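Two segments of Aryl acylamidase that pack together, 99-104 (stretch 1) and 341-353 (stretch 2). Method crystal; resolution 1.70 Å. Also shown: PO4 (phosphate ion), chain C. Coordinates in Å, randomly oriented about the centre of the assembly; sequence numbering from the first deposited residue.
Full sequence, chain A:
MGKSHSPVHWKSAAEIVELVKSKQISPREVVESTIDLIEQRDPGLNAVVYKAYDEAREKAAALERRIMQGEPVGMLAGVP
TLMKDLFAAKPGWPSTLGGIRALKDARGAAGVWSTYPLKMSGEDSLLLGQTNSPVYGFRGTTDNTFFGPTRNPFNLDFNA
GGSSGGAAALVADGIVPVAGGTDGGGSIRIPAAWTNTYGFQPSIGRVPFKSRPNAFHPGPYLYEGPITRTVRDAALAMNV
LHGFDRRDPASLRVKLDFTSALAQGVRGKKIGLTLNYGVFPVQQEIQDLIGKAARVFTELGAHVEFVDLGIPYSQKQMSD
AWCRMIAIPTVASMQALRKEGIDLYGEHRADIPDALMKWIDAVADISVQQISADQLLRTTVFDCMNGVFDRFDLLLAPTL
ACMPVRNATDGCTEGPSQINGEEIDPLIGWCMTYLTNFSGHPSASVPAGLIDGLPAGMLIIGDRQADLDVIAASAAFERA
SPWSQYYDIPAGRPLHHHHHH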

# COMPACT_ATOMS: atom_id res chain seq x y z
N GLY A 99 -13.55 6.01 -6.61
CA GLY A 99 -14.96 6.19 -6.31
C GLY A 99 -15.53 7.51 -6.78
O GLY A 99 -16.42 8.07 -6.13
N ILE A 100 -15.04 8.02 -7.89
CA ILE A 100 -15.66 9.20 -8.50
C ILE A 100 -16.80 8.73 -9.39
O ILE A 100 -16.56 8.12 -10.43
CB ILE A 100 -14.66 10.00 -9.32
CG1 ILE A 100 -13.53 10.51 -8.40
CG2 ILE A 100 -15.35 11.17 -10.06
CD1 ILE A 100 -12.49 11.33 -9.15
N ARG A 101 -18.04 9.00 -8.96
CA ARG A 101 -19.23 8.48 -9.66
C ARG A 101 -19.24 8.89 -11.14
O ARG A 101 -19.65 8.10 -11.99
CB ARG A 101 -20.50 8.96 -8.96
CG ARG A 101 -21.76 8.73 -9.77
CD ARG A 101 -22.97 9.23 -9.01
NE ARG A 101 -23.41 8.27 -8.01
CZ ARG A 101 -24.22 7.25 -8.29
NH1 ARG A 101 -24.67 7.07 -9.53
NH2 ARG A 101 -24.59 6.40 -7.32
N ALA A 102 -18.78 10.10 -11.45
CA ALA A 102 -18.81 10.58 -12.82
C ALA A 102 -17.95 9.73 -13.75
O ALA A 102 -18.11 9.80 -14.98
CB ALA A 102 -18.34 12.04 -12.90
N LEU A 103 -17.03 8.96 -13.19
CA LEU A 103 -16.13 8.14 -14.01
C LEU A 103 -16.57 6.68 -14.11
O LEU A 103 -15.81 5.85 -14.61
CB LEU A 103 -14.70 8.16 -13.41
CG LEU A 103 -14.03 9.53 -13.46
CD1 LEU A 103 -12.63 9.46 -12.78
CD2 LEU A 103 -13.91 9.95 -14.90
N LYS A 104 -17.77 6.36 -13.63
CA LYS A 104 -18.17 4.96 -13.51
C LYS A 104 -18.22 4.22 -14.86
O LYS A 104 -18.12 3.00 -14.89
CB LYS A 104 -19.52 4.86 -12.80
CG LYS A 104 -20.69 5.31 -13.65
CD LYS A 104 -21.98 5.24 -12.86
CE LYS A 104 -23.18 5.48 -13.77
NZ LYS A 104 -24.45 5.31 -13.02
N GLY A 341 -14.74 16.21 -21.27
CA GLY A 341 -16.18 16.25 -21.07
C GLY A 341 -16.70 15.71 -19.74
O GLY A 341 -17.90 15.52 -19.57
N ILE A 342 -15.81 15.48 -18.77
CA ILE A 342 -16.28 15.08 -17.45
C ILE A 342 -15.81 16.13 -16.45
O ILE A 342 -14.66 16.14 -16.06
CB ILE A 342 -15.74 13.70 -17.05
CG1 ILE A 342 -16.05 12.70 -18.17
CG2 ILE A 342 -16.36 13.25 -15.72
CD1 ILE A 342 -15.65 11.29 -17.86
N ASP A 343 -16.73 17.00 -16.04
CA ASP A 343 -16.36 18.23 -15.35
C ASP A 343 -16.59 18.09 -13.85
O ASP A 343 -17.73 18.14 -13.37
CB ASP A 343 -17.21 19.38 -15.90
CG ASP A 343 -16.78 20.74 -15.38
OD1 ASP A 343 -15.92 20.81 -14.48
OD2 ASP A 343 -17.30 21.76 -15.88
N LEU A 344 -15.49 17.89 -13.11
CA LEU A 344 -15.53 17.70 -11.66
C LEU A 344 -15.43 19.03 -10.92
O LEU A 344 -15.55 19.08 -9.70
CB LEU A 344 -14.38 16.76 -11.24
CG LEU A 344 -14.58 15.35 -11.79
CD1 LEU A 344 -13.26 14.55 -11.87
CD2 LEU A 344 -15.60 14.62 -10.92
N TYR A 345 -15.23 20.12 -11.65
CA TYR A 345 -15.27 21.44 -11.05
C TYR A 345 -16.71 21.97 -10.99
O TYR A 345 -17.07 22.73 -10.09
CB TYR A 345 -14.43 22.41 -11.85
CG TYR A 345 -12.94 22.26 -11.69
CD1 TYR A 345 -12.29 22.80 -10.57
CD2 TYR A 345 -12.17 21.63 -12.66
CE1 TYR A 345 -10.92 22.67 -10.43
CE2 TYR A 345 -10.80 21.51 -12.53
CZ TYR A 345 -10.19 22.04 -11.41
OH TYR A 345 -8.83 21.93 -11.25
N GLY A 346 -17.52 21.57 -11.97
CA GLY A 346 -18.87 22.10 -12.12
C GLY A 346 -19.94 21.05 -11.91
O GLY A 346 -20.32 20.74 -10.78
N GLU A 347 -20.44 20.49 -13.01
CA GLU A 347 -21.55 19.54 -12.96
C GLU A 347 -21.38 18.46 -11.89
O GLU A 347 -22.33 18.15 -11.16
CB GLU A 347 -21.75 18.86 -14.31
CG GLU A 347 -22.97 17.97 -14.30
CD GLU A 347 -23.26 17.31 -15.63
OE1 GLU A 347 -22.47 17.50 -16.58
OE2 GLU A 347 -24.28 16.59 -15.70
N HIS A 348 -20.19 17.89 -11.78
CA HIS A 348 -19.97 16.73 -10.92
C HIS A 348 -19.12 17.10 -9.71
O HIS A 348 -18.46 16.25 -9.13
CB HIS A 348 -19.26 15.64 -11.70
CG HIS A 348 -20.01 15.21 -12.92
ND1 HIS A 348 -21.22 14.55 -12.85
CD2 HIS A 348 -19.75 15.38 -14.24
CE1 HIS A 348 -21.66 14.30 -14.07
NE2 HIS A 348 -20.79 14.80 -14.93
N ARG A 349 -19.17 18.37 -9.34
CA ARG A 349 -18.50 18.87 -8.14
C ARG A 349 -18.73 18.03 -6.89
O ARG A 349 -17.82 17.85 -6.06
CB ARG A 349 -18.96 20.32 -7.91
CG ARG A 349 -18.55 20.95 -6.59
CD ARG A 349 -17.04 21.09 -6.43
NE ARG A 349 -16.75 21.62 -5.10
CZ ARG A 349 -16.57 20.88 -4.00
NH1 ARG A 349 -16.61 19.55 -4.05
NH2 ARG A 349 -16.35 21.49 -2.85
N ALA A 350 -19.94 17.51 -6.72
CA ALA A 350 -20.27 16.79 -5.49
C ALA A 350 -19.44 15.52 -5.34
O ALA A 350 -19.35 14.97 -4.24
CB ALA A 350 -21.76 16.44 -5.45
N ASP A 351 -18.84 15.05 -6.44
CA ASP A 351 -18.06 13.80 -6.39
C ASP A 351 -16.68 13.99 -5.72
O ASP A 351 -16.01 13.01 -5.38
CB ASP A 351 -17.86 13.22 -7.79
CG ASP A 351 -19.17 12.78 -8.44
OD1 ASP A 351 -20.25 12.86 -7.79
OD2 ASP A 351 -19.11 12.35 -9.61
N ILE A 352 -16.27 15.24 -5.55
CA ILE A 352 -15.00 15.56 -4.91
C ILE A 352 -15.23 16.01 -3.47
O ILE A 352 -16.01 16.93 -3.23
CB ILE A 352 -14.29 16.72 -5.66
CG1 ILE A 352 -14.09 16.38 -7.14
CG2 ILE A 352 -12.95 17.04 -5.01
CD1 ILE A 352 -13.18 15.13 -7.41
N PRO A 353 -14.55 15.38 -2.50
CA PRO A 353 -14.70 15.80 -1.10
C PRO A 353 -14.30 17.25 -0.91
O PRO A 353 -13.36 17.71 -1.56
CB PRO A 353 -13.69 14.91 -0.36
CG PRO A 353 -13.52 13.73 -1.19
CD PRO A 353 -13.69 14.18 -2.62
P PO4 C . -22.65 12.56 -10.27
O1 PO4 C . -22.70 14.04 -10.61
O2 PO4 C . -21.41 11.96 -10.88
O3 PO4 C . -22.63 12.36 -8.75
O4 PO4 C . -23.90 11.91 -10.84

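How do the two backbones meet? Each stretch carries a short 3-10 segment amid loop, around Arg101 to Leu103 and around Arg349 to Asp351. They approach closely at Ile100 and Asp351, whose CA atoms lie 5.6 Å apart, and again at Ala102 and His348, at 6.5 Å between CA atoms. No backbone-to-backbone hydrogen bond joins them; the one hydrogen bond between the stretches runs from a backbone amide to a side chain, and the rest is mostly side-chain packing.

What bonds the stretches directly? Asp351 points toward stretch 1, and its OD2 accepts a hydrogen bond from Ala102 N at 2.9 Å. Within its own stretch Ala102 N makes no backbone hydrogen bond; the bond from Leu103 N to Ile100 O, 2.9 Å, starts one residue later.

What packs around that bond? Ala102 CB lies over one face of the His348 ring, 3.6 Å from His348 CG, a CH-pi contact, and also meets Ile342 CG2 at 3.7 Å. Ile100 CG2 touches Leu344 CD2 at 3.6 Å, and Leu103 CD2 reaches Ile342 CD1 at 3.7 Å. Ile100, Leu103 and Leu344 are buried, while Ile342 stays partly exposed.

Where does the phosphate fit? It sits at the edge of the His348 ring, where His348 ND1 donates a nearly straight hydrogen bond to PO4 O1 at 2.7 Å. Asp351 OD1 lies only 2.6 Å from PO4 O3.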